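Long-range contact in endoglucanase (Thermotoga maritima, PDB 1VHO), which probably acts as an aminopeptidase of the M42 family that uses two divalent metal ions per subunit, despite its endoglucanase name: residues Tyr97-Arg111 / Cys143-Gln157. Residues are numbered along the deposited sequence; the frame is centred on the assembly and turned at random.
Unlike the reference sequence in segment 143-157: Gly146 (reference Asp). With SO4 (sulfate ion), chain E.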
loop_
_atom_site.group_PDB
_atom_site.type_symbol
_atom_site.label_atom_id
_atom_site.label_comp_id
_atom_site.label_asym_id
_atom_site.label_seq_id
_atom_site.Cartn_x
_atom_site.Cartn_y
_atom_site.Cartn_z
ATOM N N TYR A 97 15.302 -5.037 -7.902
ATOM C CA TYR A 97 13.848 -5.014 -7.989
ATOM C C TYR A 97 13.290 -6.324 -7.444
ATOM O O TYR A 97 12.899 -6.395 -6.264
ATOM C CB TYR A 97 13.336 -4.673 -9.365
ATOM C CG TYR A 97 13.769 -5.459 -10.570
ATOM C CD1 TYR A 97 12.937 -5.523 -11.695
ATOM C CD2 TYR A 97 14.973 -6.144 -10.625
ATOM C CE1 TYR A 97 13.298 -6.245 -12.816
ATOM C CE2 TYR A 97 15.342 -6.869 -11.738
ATOM C CZ TYR A 97 14.505 -6.915 -12.832
ATOM O OH TYR A 97 14.890 -7.631 -13.938
ATOM N N ALA A 98 13.315 -7.367 -8.242
ATOM C CA ALA A 98 12.797 -8.668 -7.858
ATOM C C ALA A 98 13.807 -9.780 -8.099
ATOM O O ALA A 98 14.507 -9.761 -9.121
ATOM C CB ALA A 98 11.563 -8.952 -8.746
ATOM N N SER A 99 13.942 -10.693 -7.146
ATOM C CA SER A 99 14.868 -11.821 -7.410
ATOM C C SER A 99 14.035 -13.077 -7.176
ATOM O O SER A 99 13.574 -13.679 -8.158
ATOM C CB SER A 99 16.163 -11.739 -6.661
ATOM O OG SER A 99 16.879 -12.965 -6.685
ATOM N N LYS A 100 13.724 -13.388 -5.918
ATOM C CA LYS A 100 12.875 -14.552 -5.634
ATOM C C LYS A 100 11.413 -14.179 -5.943
ATOM O O LYS A 100 10.877 -13.125 -5.520
ATOM C CB LYS A 100 12.971 -14.947 -4.149
ATOM C CG LYS A 100 14.258 -15.762 -3.808
ATOM C CD LYS A 100 14.353 -16.035 -2.281
ATOM C CE LYS A 100 13.149 -16.827 -1.813
ATOM N NZ LYS A 100 13.229 -17.209 -0.356
ATOM N N VAL A 101 10.730 -15.092 -6.636
ATOM C CA VAL A 101 9.359 -14.956 -6.990
ATOM C C VAL A 101 8.580 -16.239 -6.688
ATOM O O VAL A 101 9.182 -17.303 -6.552
ATOM C CB VAL A 101 9.049 -14.614 -8.472
ATOM C CG1 VAL A 101 9.488 -13.194 -8.786
ATOM C CG2 VAL A 101 9.734 -15.645 -9.412
ATOM N N ARG A 102 7.295 -16.059 -6.424
ATOM C CA ARG A 102 6.418 -17.213 -6.203
ATOM C C ARG A 102 5.306 -17.089 -7.252
ATOM O O ARG A 102 4.747 -16.016 -7.425
ATOM C CB ARG A 102 5.880 -17.401 -4.803
ATOM C CG ARG A 102 5.194 -16.160 -4.200
ATOM C CD ARG A 102 5.078 -16.401 -2.676
ATOM N NE ARG A 102 4.275 -15.386 -1.985
ATOM C CZ ARG A 102 4.615 -14.936 -0.741
ATOM N NH1 ARG A 102 5.722 -15.388 -0.117
ATOM N NH2 ARG A 102 3.811 -14.103 -0.116
ATOM N N ILE A 103 5.041 -18.205 -7.947
ATOM C CA ILE A 103 4.084 -18.145 -9.052
ATOM C C ILE A 103 2.871 -19.025 -8.833
ATOM O O ILE A 103 3.025 -20.205 -8.472
ATOM C CB ILE A 103 4.815 -18.624 -10.354
ATOM C CG1 ILE A 103 6.147 -17.922 -10.531
ATOM C CG2 ILE A 103 3.872 -18.350 -11.557
ATOM C CD1 ILE A 103 6.922 -18.270 -11.817
ATOM N N TYR A 104 1.690 -18.436 -8.991
ATOM C CA TYR A 104 0.469 -19.190 -8.817
ATOM C C TYR A 104 0.204 -20.030 -10.054
ATOM O O TYR A 104 0.076 -19.474 -11.153
ATOM C CB TYR A 104 -0.743 -18.243 -8.587
ATOM C CG TYR A 104 -0.632 -17.658 -7.173
ATOM C CD1 TYR A 104 0.027 -16.472 -6.929
ATOM C CD2 TYR A 104 -1.212 -18.368 -6.122
ATOM C CE1 TYR A 104 0.147 -15.978 -5.635
ATOM C CE2 TYR A 104 -1.152 -17.857 -4.826
ATOM C CZ TYR A 104 -0.438 -16.680 -4.606
ATOM O OH TYR A 104 -0.330 -16.236 -3.303
ATOM N N THR A 105 0.128 -21.337 -9.889
ATOM C CA THR A 105 -0.164 -22.227 -11.029
ATOM C C THR A 105 -1.393 -23.060 -10.684
ATOM O O THR A 105 -1.919 -23.107 -9.563
ATOM C CB THR A 105 1.016 -23.180 -11.321
ATOM O OG1 THR A 105 1.082 -24.241 -10.316
ATOM C CG2 THR A 105 2.332 -22.417 -11.319
ATOM N N LYS A 106 -1.823 -23.849 -11.691
ATOM C CA LYS A 106 -2.957 -24.751 -11.452
ATOM C C LYS A 106 -2.635 -25.778 -10.393
ATOM O O LYS A 106 -3.581 -26.353 -9.830
ATOM C CB LYS A 106 -3.350 -25.446 -12.773
ATOM C CG LYS A 106 -2.351 -26.498 -13.229
ATOM C CD LYS A 106 -2.476 -26.747 -14.730
ATOM C CE LYS A 106 -2.300 -28.168 -15.182
ATOM N NZ LYS A 106 -1.367 -28.977 -14.342
ATOM N N ASN A 107 -1.368 -26.093 -10.118
ATOM C CA ASN A 107 -0.979 -27.083 -9.156
ATOM C C ASN A 107 -0.608 -26.532 -7.789
ATOM O O ASN A 107 -0.311 -27.327 -6.883
ATOM C CB ASN A 107 0.275 -27.854 -9.668
ATOM C CG ASN A 107 -0.015 -28.502 -11.016
ATOM O OD1 ASN A 107 -0.938 -29.304 -11.117
ATOM N ND2 ASN A 107 0.741 -28.128 -12.033
ATOM N N GLY A 108 -0.588 -25.214 -7.625
ATOM C CA GLY A 108 -0.221 -24.666 -6.291
ATOM C C GLY A 108 0.759 -23.512 -6.585
ATOM O O GLY A 108 0.782 -22.963 -7.682
ATOM N N ILE A 109 1.629 -23.210 -5.672
ATOM C CA ILE A 109 2.596 -22.120 -5.852
ATOM C C ILE A 109 3.950 -22.687 -6.214
ATOM O O ILE A 109 4.379 -23.639 -5.551
ATOM C CB ILE A 109 2.661 -21.364 -4.490
ATOM C CG1 ILE A 109 1.246 -20.793 -4.237
ATOM C CG2 ILE A 109 3.694 -20.257 -4.532
ATOM C CD1 ILE A 109 1.157 -20.002 -2.918
ATOM N N GLU A 110 4.587 -22.175 -7.257
ATOM C CA GLU A 110 5.932 -22.624 -7.622
ATOM C C GLU A 110 6.880 -21.471 -7.259
ATOM O O GLU A 110 6.497 -20.286 -7.418
ATOM C CB GLU A 110 6.046 -22.868 -9.141
ATOM C CG GLU A 110 5.124 -23.979 -9.641
ATOM C CD GLU A 110 5.790 -25.338 -9.573
ATOM O OE1 GLU A 110 6.958 -25.439 -9.109
ATOM O OE2 GLU A 110 5.146 -26.322 -9.980
ATOM N N ARG A 111 8.041 -21.744 -6.740
ATOM C CA ARG A 111 9.005 -20.737 -6.339
ATOM C C ARG A 111 10.251 -20.739 -7.198
ATOM O O ARG A 111 10.755 -21.830 -7.527
ATOM C CB ARG A 111 9.406 -21.037 -4.872
ATOM C CG ARG A 111 8.201 -20.668 -3.973
ATOM C CD ARG A 111 8.481 -21.061 -2.521
ATOM N NE ARG A 111 7.259 -20.723 -1.763
ATOM C CZ ARG A 111 6.199 -21.518 -1.706
ATOM N NH1 ARG A 111 5.150 -21.101 -1.016
ATOM N NH2 ARG A 111 6.186 -22.723 -2.288
ATOM N N CYS A 143 11.407 -25.960 -12.017
ATOM C CA CYS A 143 10.131 -26.059 -11.320
ATOM C C CYS A 143 9.695 -27.506 -11.095
ATOM O O CYS A 143 10.029 -28.400 -11.846
ATOM C CB CYS A 143 8.968 -25.353 -12.012
ATOM S SG CYS A 143 9.307 -23.856 -12.867
ATOM N N GLU A 144 8.788 -27.612 -10.117
ATOM C CA GLU A 144 8.267 -28.934 -9.763
ATOM C C GLU A 144 7.432 -29.489 -10.901
ATOM O O GLU A 144 7.628 -30.629 -11.332
ATOM C CB GLU A 144 7.466 -28.831 -8.465
ATOM C CG GLU A 144 8.347 -28.355 -7.299
ATOM C CD GLU A 144 9.503 -29.316 -7.073
ATOM O OE1 GLU A 144 10.665 -28.847 -7.065
ATOM O OE2 GLU A 144 9.245 -30.529 -6.935
ATOM N N ARG A 145 6.455 -28.711 -11.324
ATOM C CA ARG A 145 5.550 -29.050 -12.394
ATOM C C ARG A 145 5.428 -27.843 -13.328
ATOM O O ARG A 145 6.142 -26.850 -13.157
ATOM C CB ARG A 145 4.163 -29.454 -11.921
ATOM C CG ARG A 145 3.997 -30.137 -10.609
ATOM C CD ARG A 145 3.172 -31.371 -10.586
ATOM N NE ARG A 145 1.965 -31.440 -11.389
ATOM C CZ ARG A 145 0.881 -32.100 -10.953
ATOM N NH1 ARG A 145 0.917 -32.688 -9.758
ATOM N NH2 ARG A 145 -0.216 -32.167 -11.686
ATOM N N GLY A 146 4.464 -27.876 -14.237
ATOM C CA GLY A 146 4.301 -26.774 -15.157
ATOM C C GLY A 146 4.099 -25.397 -14.520
ATOM O O GLY A 146 4.082 -25.081 -13.338
ATOM N N VAL A 147 4.129 -24.444 -15.416
ATOM C CA VAL A 147 3.904 -23.023 -15.288
ATOM C C VAL A 147 3.248 -22.730 -16.650
ATOM O O VAL A 147 3.619 -23.480 -17.591
ATOM C CB VAL A 147 5.130 -22.206 -14.980
ATOM C CG1 VAL A 147 5.039 -20.778 -15.504
ATOM C CG2 VAL A 147 5.396 -22.122 -13.468
ATOM N N ARG A 148 2.221 -21.919 -16.738
ATOM C CA ARG A 148 1.588 -21.681 -18.034
ATOM C C ARG A 148 1.445 -20.192 -18.311
ATOM O O ARG A 148 1.423 -19.362 -17.409
ATOM C CB ARG A 148 0.157 -22.238 -18.065
ATOM C CG ARG A 148 -0.022 -23.736 -18.001
ATOM C CD ARG A 148 -1.145 -24.084 -17.038
ATOM N NE ARG A 148 -2.432 -23.484 -17.345
ATOM C CZ ARG A 148 -3.228 -22.846 -16.496
ATOM N NH1 ARG A 148 -2.903 -22.667 -15.221
ATOM N NH2 ARG A 148 -4.403 -22.364 -16.897
ATOM N N VAL A 149 1.225 -19.902 -19.599
ATOM C CA VAL A 149 0.993 -18.525 -20.001
ATOM C C VAL A 149 -0.207 -18.057 -19.178
ATOM O O VAL A 149 -1.149 -18.835 -19.061
ATOM C CB VAL A 149 0.742 -18.433 -21.517
ATOM C CG1 VAL A 149 0.103 -17.104 -21.891
ATOM C CG2 VAL A 149 2.099 -18.554 -22.249
ATOM N N GLY A 150 -0.149 -16.864 -18.572
ATOM C CA GLY A 150 -1.305 -16.440 -17.769
ATOM C C GLY A 150 -1.085 -16.627 -16.263
ATOM O O GLY A 150 -1.821 -15.999 -15.480
ATOM N N ASP A 151 -0.074 -17.396 -15.871
ATOM C CA ASP A 151 0.166 -17.598 -14.424
ATOM C C ASP A 151 0.722 -16.281 -13.864
ATOM O O ASP A 151 1.467 -15.598 -14.551
ATOM C CB ASP A 151 1.109 -18.778 -14.182
ATOM C CG ASP A 151 0.350 -20.120 -14.332
ATOM O OD1 ASP A 151 -0.886 -20.160 -14.290
ATOM O OD2 ASP A 151 1.020 -21.123 -14.519
ATOM N N ILE A 152 0.374 -15.989 -12.607
ATOM C CA ILE A 152 0.792 -14.704 -12.011
ATOM C C ILE A 152 1.857 -14.940 -10.931
ATOM O O ILE A 152 1.715 -15.824 -10.116
ATOM C CB ILE A 152 -0.426 -14.041 -11.372
ATOM C CG1 ILE A 152 -1.489 -13.636 -12.454
ATOM C CG2 ILE A 152 -0.046 -12.801 -10.541
ATOM C CD1 ILE A 152 -0.961 -12.619 -13.437
ATOM N N ALA A 153 2.870 -14.089 -10.927
ATOM C CA ALA A 153 3.944 -14.196 -9.937
ATOM C C ALA A 153 4.009 -12.928 -9.094
ATOM O O ALA A 153 3.621 -11.869 -9.565
ATOM C CB ALA A 153 5.294 -14.293 -10.690
ATOM N N VAL A 154 4.411 -13.071 -7.823
ATOM C CA VAL A 154 4.625 -11.896 -6.991
ATOM C C VAL A 154 6.014 -12.110 -6.349
ATOM O O VAL A 154 6.576 -13.202 -6.456
ATOM C CB VAL A 154 3.567 -11.732 -5.891
ATOM C CG1 VAL A 154 2.175 -11.440 -6.524
ATOM C CG2 VAL A 154 3.497 -13.021 -5.074
ATOM N N ILE A 155 6.516 -11.113 -5.655
ATOM C CA ILE A 155 7.800 -11.254 -4.953
ATOM C C ILE A 155 7.636 -12.243 -3.811
ATOM O O ILE A 155 6.649 -12.267 -3.070
ATOM C CB ILE A 155 8.177 -9.859 -4.373
ATOM C CG1 ILE A 155 8.587 -8.946 -5.519
ATOM C CG2 ILE A 155 9.305 -9.981 -3.347
ATOM C CD1 ILE A 155 9.796 -9.404 -6.254
ATOM N N ASP A 156 8.610 -13.161 -3.675
ATOM C CA ASP A 156 8.533 -14.171 -2.624
ATOM C C ASP A 156 9.383 -13.677 -1.432
ATOM O O ASP A 156 10.582 -13.832 -1.471
ATOM C CB ASP A 156 9.052 -15.506 -3.131
ATOM C CG ASP A 156 8.967 -16.658 -2.166
ATOM O OD1 ASP A 156 8.296 -16.586 -1.103
ATOM O OD2 ASP A 156 9.605 -17.706 -2.415
ATOM N N GLN A 157 8.742 -13.007 -0.502
ATOM C CA GLN A 157 9.439 -12.449 0.666
ATOM C C GLN A 157 8.597 -12.653 1.926
ATOM O O GLN A 157 7.399 -12.306 1.921
ATOM C CB GLN A 157 9.582 -10.923 0.507
ATOM C CG GLN A 157 10.342 -10.218 1.661
ATOM C CD GLN A 157 11.809 -10.564 1.652
ATOM O OE1 GLN A 157 12.453 -10.743 0.616
ATOM N NE2 GLN A 157 12.485 -10.645 2.826
HETATM S S SO4 E . 1.435 -30.100 -14.962
HETATM O O1 SO4 E . 1.854 -29.721 -13.578
HETATM O O2 SO4 E . 0.960 -28.876 -15.686
HETATM O O3 SO4 E . 2.606 -30.699 -15.672
HETATM O O4 SO4 E . 0.327 -31.103 -14.872
HETATM O O HOH W 1 11.062 -18.972 -0.491
HETATM O O HOH W 2 12.672 -14.610 0.465
HETATM O O HOH W 3 11.318 -17.982 -4.539
HETATM O O HOH W 4 5.223 -14.163 2.501
HETATM O O HOH W 5 2.926 -25.998 -11.189
HETATM O O HOH W 6 7.155 -18.611 -0.040
#
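Arg102 and Asp156 form a salt bridge, NH1 of Arg102 lying 3.0 Å from OD1 of Asp156. NH1 comes from the anti side, tilted from the carboxylate plane, through a bent bond; the two group planes are 61° apart. With chi1 at -177°, Asp156 CG swings away from its own N, and the carboxylate reaches Arg102 and Arg111. Its OD2 lies alongside the aliphatic part of Arg111, and a long salt bridge joins it to Arg111 NE. Water bridges OD2 to Lys100 NZ. The far end of the Arg102 guanidinium pairs with Asp18, which also binds Tyr104 OH. A leucine in place of Arg102 would probably break the charged link between Asp156 and Asp18, leaving Asp156 to Arg111 and the water-bridged Lys100.

At the other end, the Glu110 carboxylate takes two consecutive backbone N-H groups, each on an oxygen's syn side and tilted from its plane: OE1 accepts from Glu144 N and OE2 from Arg145 N, both at 3.0 Å. One water links OE2 to Thr105 OG1, Asn107 ND2 and Gly146 O. A sulfate, probably from the crystallisation liquor, sits beside Arg145 and Asn107, but its exact placing is doubtful. The Asn107 amide comes over one Arg145 guanidinium face, tilted 42°, without hydrogen-bonding.

Strands 100-105 and 152-155 pair antiparallel. Ile103 CG1 packs on Ala153 CB at 3.7 Å; on the other face, Arg102 CG rests on Val154 CG2. A type I turn, Thr105 to Gly108, with Thr105 in an ST turn, makes 100-105 and 108-113 a beta hairpin edging the six-stranded sheet. Strand 73-79 flanks 152-155 beyond.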